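Local coordinates for endo-beta-1,2-glucanase (Talaromyces funiculosus, PDB 6IMV), which hydrolyses beta-1,2-glucans internally as an endo-acting glycoside hydrolase, here in complex with the beta-1,2-linked disaccharide sophorose, at residues 338-350 and 377-389. Residues are numbered along the deposited sequence; the frame is centred on the assembly and turned at random.
Sequences TQVPGMFASINNV and ELDVITPYSVFPT. With NAG (2-acetamido-2-deoxy-beta-D-glucopyranose), chain C; BGC (beta-D-glucopyranose), chain I.
Leu378 sets its CD2 methyl over one face of the Phe344 ring, 3.9 Å from the ring centroid and almost on the normal, a CH-pi contact. At the ring edge lies the carbonyl of Val380, with its O 3.3 Å from Phe344 CD1. Ile381 CG2 approaches the same ring obliquely and also packs on Val340 CG1. The edge of the Tyr384 ring is met by Ser346 O, in plane, and by Ile347 CD1. Tyr384 OH donates to a lone pair of Ser346 O at 2.6 Å, in the carbonyl plane. Chi1 of Tyr384 lies off the staggered values, at 99°, and brings the ring against Ala345, whose CB is 3.4 Å from Tyr384 CZ. A phenylalanine at Tyr384 would probably leave Ser346 O without this donor and the backbone there less firmly pinned. Ile347 CG2 packs on Val380 CG1. Ile347 and Thr382 meet tip to tip, CD1 3.3 Å from OG1, in van der Waals contact; the Thr382 hydroxyl is hydrogen-bonded to Glu418 O. The direct backbone link is one weak bond, Thr382 N to Met343 O; a water links Ala345 N to Val380 O. Strand 347-352 pairs with 357-362, and 380-381 with 415-421, so a two-stranded sheet packs here against the larger antiparallel sheet. Asn348 ND2 donates to O4 of the bound glucose at 2.9 Å and also bonds to Glu418. Asn349 carries an N-linked glycan, whose first sugar donates from N2 to Glu377 OE1 at 3.0 Å. Apolar packing with few direct polar links thus joins the segments, while polar groups at one end contact glucose and glycan.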
loop_
_atom_site.group_PDB
_atom_site.type_symbol
_atom_site.label_atom_id
_atom_site.label_comp_id
_atom_site.label_asym_id
_atom_site.label_seq_id
_atom_site.Cartn_x
_atom_site.Cartn_y
_atom_site.Cartn_z
ATOM N N THR A 338 4.189 20.846 14.804
ATOM C CA THR A 338 2.762 21.243 14.757
ATOM C C THR A 338 1.969 20.560 15.882
ATOM O O THR A 338 0.759 20.703 15.944
ATOM C CB THR A 338 2.127 20.992 13.381
ATOM O OG1 THR A 338 2.146 19.599 13.066
ATOM C CG2 THR A 338 2.815 21.769 12.279
ATOM N N GLN A 339 2.665 19.816 16.753
ATOM C CA GLN A 339 2.141 19.252 18.019
ATOM C C GLN A 339 1.024 18.235 17.751
ATOM O O GLN A 339 -0.020 18.275 18.399
ATOM C CB GLN A 339 1.661 20.366 18.957
ATOM C CG GLN A 339 2.785 21.257 19.456
ATOM C CD GLN A 339 2.228 22.320 20.371
ATOM O OE1 GLN A 339 1.738 23.347 19.927
ATOM N NE2 GLN A 339 2.265 22.063 21.663
ATOM N N VAL A 340 1.286 17.296 16.837
ATOM C CA VAL A 340 0.351 16.230 16.468
ATOM C C VAL A 340 0.896 14.901 16.992
ATOM O O VAL A 340 2.058 14.564 16.764
ATOM C CB VAL A 340 0.126 16.188 14.942
ATOM C CG1 VAL A 340 -0.877 15.113 14.558
ATOM C CG2 VAL A 340 -0.307 17.541 14.395
ATOM N N PRO A 341 0.086 14.113 17.730
ATOM C CA PRO A 341 0.544 12.846 18.308
ATOM C C PRO A 341 0.497 11.654 17.341
ATOM O O PRO A 341 0.363 10.504 17.760
ATOM C CB PRO A 341 -0.433 12.679 19.486
ATOM C CG PRO A 341 -1.716 13.255 18.974
ATOM C CD PRO A 341 -1.285 14.453 18.149
ATOM N N GLY A 342 0.662 11.939 16.051
ATOM C CA GLY A 342 0.665 10.953 15.001
ATOM C C GLY A 342 1.082 11.596 13.696
ATOM O O GLY A 342 1.522 12.760 13.683
ATOM N N MET A 343 0.940 10.845 12.597
ATOM C CA MET A 343 1.209 11.382 11.283
ATOM C C MET A 343 0.020 11.075 10.355
ATOM O O MET A 343 -0.897 10.348 10.735
ATOM C CB MET A 343 2.529 10.822 10.743
ATOM C CG MET A 343 3.713 11.188 11.598
ATOM S SD MET A 343 5.315 10.672 10.916
ATOM C CE MET A 343 5.258 8.898 11.185
ATOM N N PHE A 344 0.051 11.651 9.147
ATOM C CA PHE A 344 -1.111 11.784 8.276
ATOM C C PHE A 344 -0.978 10.952 6.989
ATOM O O PHE A 344 0.078 10.905 6.351
ATOM C CB PHE A 344 -1.295 13.255 7.896
ATOM C CG PHE A 344 -1.701 14.144 9.042
ATOM C CD1 PHE A 344 -2.965 14.039 9.596
ATOM C CD2 PHE A 344 -0.822 15.086 9.558
ATOM C CE1 PHE A 344 -3.344 14.862 10.647
ATOM C CE2 PHE A 344 -1.202 15.910 10.605
ATOM C CZ PHE A 344 -2.465 15.796 11.146
ATOM N N ALA A 345 -2.101 10.333 6.605
ATOM C CA ALA A 345 -2.254 9.645 5.337
ATOM C C ALA A 345 -3.748 9.535 5.001
ATOM O O ALA A 345 -4.600 9.578 5.898
ATOM C CB ALA A 345 -1.599 8.283 5.406
ATOM N N SER A 346 -4.058 9.416 3.709
ATOM C CA SER A 346 -5.413 9.161 3.255
ATOM C C SER A 346 -5.997 7.996 4.068
ATOM O O SER A 346 -5.351 6.943 4.229
ATOM C CB SER A 346 -5.452 8.865 1.771
ATOM O OG SER A 346 -4.789 9.873 1.021
ATOM N N ILE A 347 -7.215 8.181 4.585
ATOM C CA ILE A 347 -7.754 7.288 5.617
ATOM C C ILE A 347 -9.272 7.485 5.743
ATOM O O ILE A 347 -9.806 8.566 5.444
ATOM C CB ILE A 347 -7.036 7.555 6.960
ATOM C CG1 ILE A 347 -7.258 6.436 7.971
ATOM C CG2 ILE A 347 -7.426 8.910 7.552
ATOM C CD1 ILE A 347 -6.576 5.144 7.608
ATOM N N ASN A 348 -9.954 6.432 6.209
ATOM C CA ASN A 348 -11.349 6.509 6.609
ATOM C C ASN A 348 -11.475 7.411 7.839
ATOM O O ASN A 348 -10.618 7.411 8.732
ATOM C CB ASN A 348 -11.959 5.132 6.877
ATOM C CG ASN A 348 -12.289 4.410 5.591
ATOM O OD1 ASN A 348 -13.299 4.710 4.953
ATOM N ND2 ASN A 348 -11.422 3.504 5.177
ATOM N N ASN A 349 -12.575 8.168 7.851
ATOM C CA ASN A 349 -12.956 9.060 8.924
ATOM C C ASN A 349 -13.524 8.229 10.077
ATOM O O ASN A 349 -13.701 7.003 9.954
ATOM C CB ASN A 349 -13.982 10.076 8.418
ATOM C CG ASN A 349 -13.979 11.398 9.159
ATOM O OD1 ASN A 349 -13.347 11.541 10.210
ATOM N ND2 ASN A 349 -14.692 12.365 8.600
ATOM N N VAL A 350 -13.837 8.915 11.179
ATOM C CA VAL A 350 -14.362 8.298 12.394
ATOM C C VAL A 350 -15.715 7.627 12.121
ATOM O O VAL A 350 -16.451 7.982 11.190
ATOM C CB VAL A 350 -14.488 9.320 13.535
ATOM C CG1 VAL A 350 -13.155 9.948 13.881
ATOM C CG2 VAL A 350 -15.512 10.406 13.232
ATOM N N GLU A 377 -7.519 18.174 5.267
ATOM C CA GLU A 377 -8.134 17.859 6.543
ATOM C C GLU A 377 -7.092 17.129 7.397
ATOM O O GLU A 377 -6.612 16.050 7.001
ATOM C CB GLU A 377 -9.390 17.002 6.345
ATOM C CG GLU A 377 -10.113 16.722 7.654
ATOM C CD GLU A 377 -11.407 15.936 7.567
ATOM O OE1 GLU A 377 -12.000 15.905 6.481
ATOM O OE2 GLU A 377 -11.813 15.344 8.602
ATOM N N LEU A 378 -6.770 17.717 8.559
ATOM C CA LEU A 378 -5.697 17.261 9.440
ATOM C C LEU A 378 -6.217 16.965 10.854
ATOM O O LEU A 378 -5.467 17.050 11.828
ATOM C CB LEU A 378 -4.629 18.358 9.480
ATOM C CG LEU A 378 -4.010 18.727 8.136
ATOM C CD1 LEU A 378 -2.987 19.843 8.307
ATOM C CD2 LEU A 378 -3.383 17.503 7.484
ATOM N N ASP A 379 -7.488 16.579 10.981
ATOM C CA ASP A 379 -8.038 16.291 12.306
ATOM C C ASP A 379 -7.921 14.793 12.642
ATOM O O ASP A 379 -8.116 14.427 13.790
ATOM C CB ASP A 379 -9.471 16.813 12.447
ATOM C CG ASP A 379 -10.453 16.250 11.441
ATOM O OD1 ASP A 379 -10.027 15.626 10.465
ATOM O OD2 ASP A 379 -11.643 16.439 11.659
ATOM N N VAL A 380 -7.583 13.950 11.653
ATOM C CA VAL A 380 -7.531 12.494 11.822
ATOM C C VAL A 380 -6.144 11.968 11.419
ATOM O O VAL A 380 -5.650 12.260 10.321
ATOM C CB VAL A 380 -8.653 11.819 11.006
ATOM C CG1 VAL A 380 -8.511 10.295 10.970
ATOM C CG2 VAL A 380 -10.029 12.237 11.519
ATOM N N ILE A 381 -5.573 11.133 12.302
ATOM C CA ILE A 381 -4.255 10.508 12.155
ATOM C C ILE A 381 -4.437 8.984 12.093
ATOM O O ILE A 381 -5.457 8.443 12.547
ATOM C CB ILE A 381 -3.312 10.912 13.307
ATOM C CG1 ILE A 381 -3.947 10.665 14.680
ATOM C CG2 ILE A 381 -2.844 12.352 13.135
ATOM C CD1 ILE A 381 -3.033 10.924 15.850
ATOM N N THR A 382 -3.433 8.295 11.542
ATOM C CA THR A 382 -3.518 6.849 11.333
ATOM C C THR A 382 -2.155 6.191 11.532
ATOM O O THR A 382 -1.131 6.703 11.081
ATOM C CB THR A 382 -4.097 6.514 9.954
ATOM O OG1 THR A 382 -4.093 5.095 9.779
ATOM C CG2 THR A 382 -3.334 7.156 8.814
ATOM N N PRO A 383 -2.113 5.001 12.176
ATOM C CA PRO A 383 -0.863 4.255 12.331
ATOM C C PRO A 383 -0.096 3.964 11.028
ATOM O O PRO A 383 1.131 3.948 11.052
ATOM C CB PRO A 383 -1.327 2.949 12.997
ATOM C CG PRO A 383 -2.558 3.362 13.776
ATOM C CD PRO A 383 -3.244 4.346 12.855
ATOM N N TYR A 384 -0.792 3.749 9.904
ATOM C CA TYR A 384 -0.102 3.330 8.666
ATOM C C TYR A 384 0.731 4.477 8.072
ATOM O O TYR A 384 1.583 4.229 7.205
ATOM C CB TYR A 384 -1.082 2.718 7.665
ATOM C CG TYR A 384 -1.589 3.599 6.556
ATOM C CD1 TYR A 384 -2.734 4.365 6.717
ATOM C CD2 TYR A 384 -0.983 3.606 5.312
ATOM C CE1 TYR A 384 -3.241 5.138 5.686
ATOM C CE2 TYR A 384 -1.470 4.386 4.270
ATOM C CZ TYR A 384 -2.607 5.156 4.454
ATOM O OH TYR A 384 -3.095 5.922 3.426
ATOM N N SER A 385 0.511 5.713 8.544
ATOM C CA SER A 385 1.343 6.866 8.194
ATOM C C SER A 385 2.836 6.592 8.448
ATOM O O SER A 385 3.692 7.232 7.842
ATOM C CB SER A 385 0.901 8.109 8.924
ATOM O OG SER A 385 1.084 7.976 10.331
ATOM N N VAL A 386 3.145 5.640 9.331
ATOM C CA VAL A 386 4.530 5.322 9.703
ATOM C C VAL A 386 5.207 4.391 8.680
ATOM O O VAL A 386 6.402 4.169 8.798
ATOM C CB VAL A 386 4.613 4.672 11.098
ATOM C CG1 VAL A 386 3.824 5.443 12.141
ATOM C CG2 VAL A 386 4.197 3.207 11.067
ATOM N N PHE A 387 4.476 3.806 7.724
ATOM C CA PHE A 387 5.085 2.734 6.911
ATOM C C PHE A 387 6.348 3.237 6.203
ATOM O O PHE A 387 7.349 2.526 6.210
ATOM C CB PHE A 387 4.064 2.036 6.001
ATOM C CG PHE A 387 3.856 2.623 4.633
ATOM C CD1 PHE A 387 4.801 2.457 3.634
ATOM C CD2 PHE A 387 2.681 3.295 4.326
ATOM C CE1 PHE A 387 4.596 2.986 2.370
ATOM C CE2 PHE A 387 2.481 3.829 3.063
ATOM C CZ PHE A 387 3.431 3.661 2.083
ATOM N N PRO A 388 6.403 4.458 5.617
ATOM C CA PRO A 388 7.617 4.912 4.938
ATOM C C PRO A 388 8.769 5.174 5.924
ATOM O O PRO A 388 9.930 4.998 5.572
ATOM C CB PRO A 388 7.222 6.223 4.230
ATOM C CG PRO A 388 5.714 6.289 4.339
ATOM C CD PRO A 388 5.336 5.463 5.549
ATOM N N THR A 389 8.425 5.586 7.150
ATOM C CA THR A 389 9.397 5.804 8.208
ATOM C C THR A 389 10.046 4.463 8.586
ATOM O O THR A 389 11.265 4.386 8.782
ATOM C CB THR A 389 8.746 6.471 9.425
ATOM O OG1 THR A 389 7.824 7.468 8.983
ATOM C CG2 THR A 389 9.766 7.082 10.357
HETATM C C1 NAG C . -14.814 13.692 9.143
HETATM C C2 NAG C . -15.393 14.598 8.075
HETATM C C3 NAG C . -15.431 16.021 8.615
HETATM C C4 NAG C . -16.281 16.075 9.868
HETATM C C5 NAG C . -15.826 15.023 10.870
HETATM C C6 NAG C . -16.829 14.917 12.016
HETATM C C7 NAG C . -14.857 13.693 5.859
HETATM C C8 NAG C . -13.994 13.869 4.642
HETATM N N2 NAG C . -14.615 14.538 6.853
HETATM O O3 NAG C . -15.956 16.897 7.633
HETATM O O4 NAG C . -16.110 17.378 10.447
HETATM O O5 NAG C . -15.679 13.728 10.274
HETATM O O6 NAG C . -16.304 14.012 12.979
HETATM O O7 NAG C . -15.716 12.832 5.925
HETATM C C2 BGC I . -12.741 3.832 -0.284
HETATM C C3 BGC I . -12.957 3.178 1.092
HETATM C C4 BGC I . -11.777 2.272 1.496
HETATM C C5 BGC I . -10.448 3.010 1.270
HETATM C C6 BGC I . -9.219 2.151 1.578
HETATM C C1 BGC I . -11.362 4.473 -0.362
HETATM O O1 BGC I . -11.080 5.069 -1.631
HETATM O O2 BGC I . -13.709 4.851 -0.462
HETATM O O3 BGC I . -14.170 2.423 1.106
HETATM O O4 BGC I . -11.886 1.838 2.867
HETATM O O5 BGC I . -10.375 3.481 -0.081
HETATM O O6 BGC I . -9.167 1.066 0.655
HETATM O O HOH W 1 -4.340 10.489 8.647
#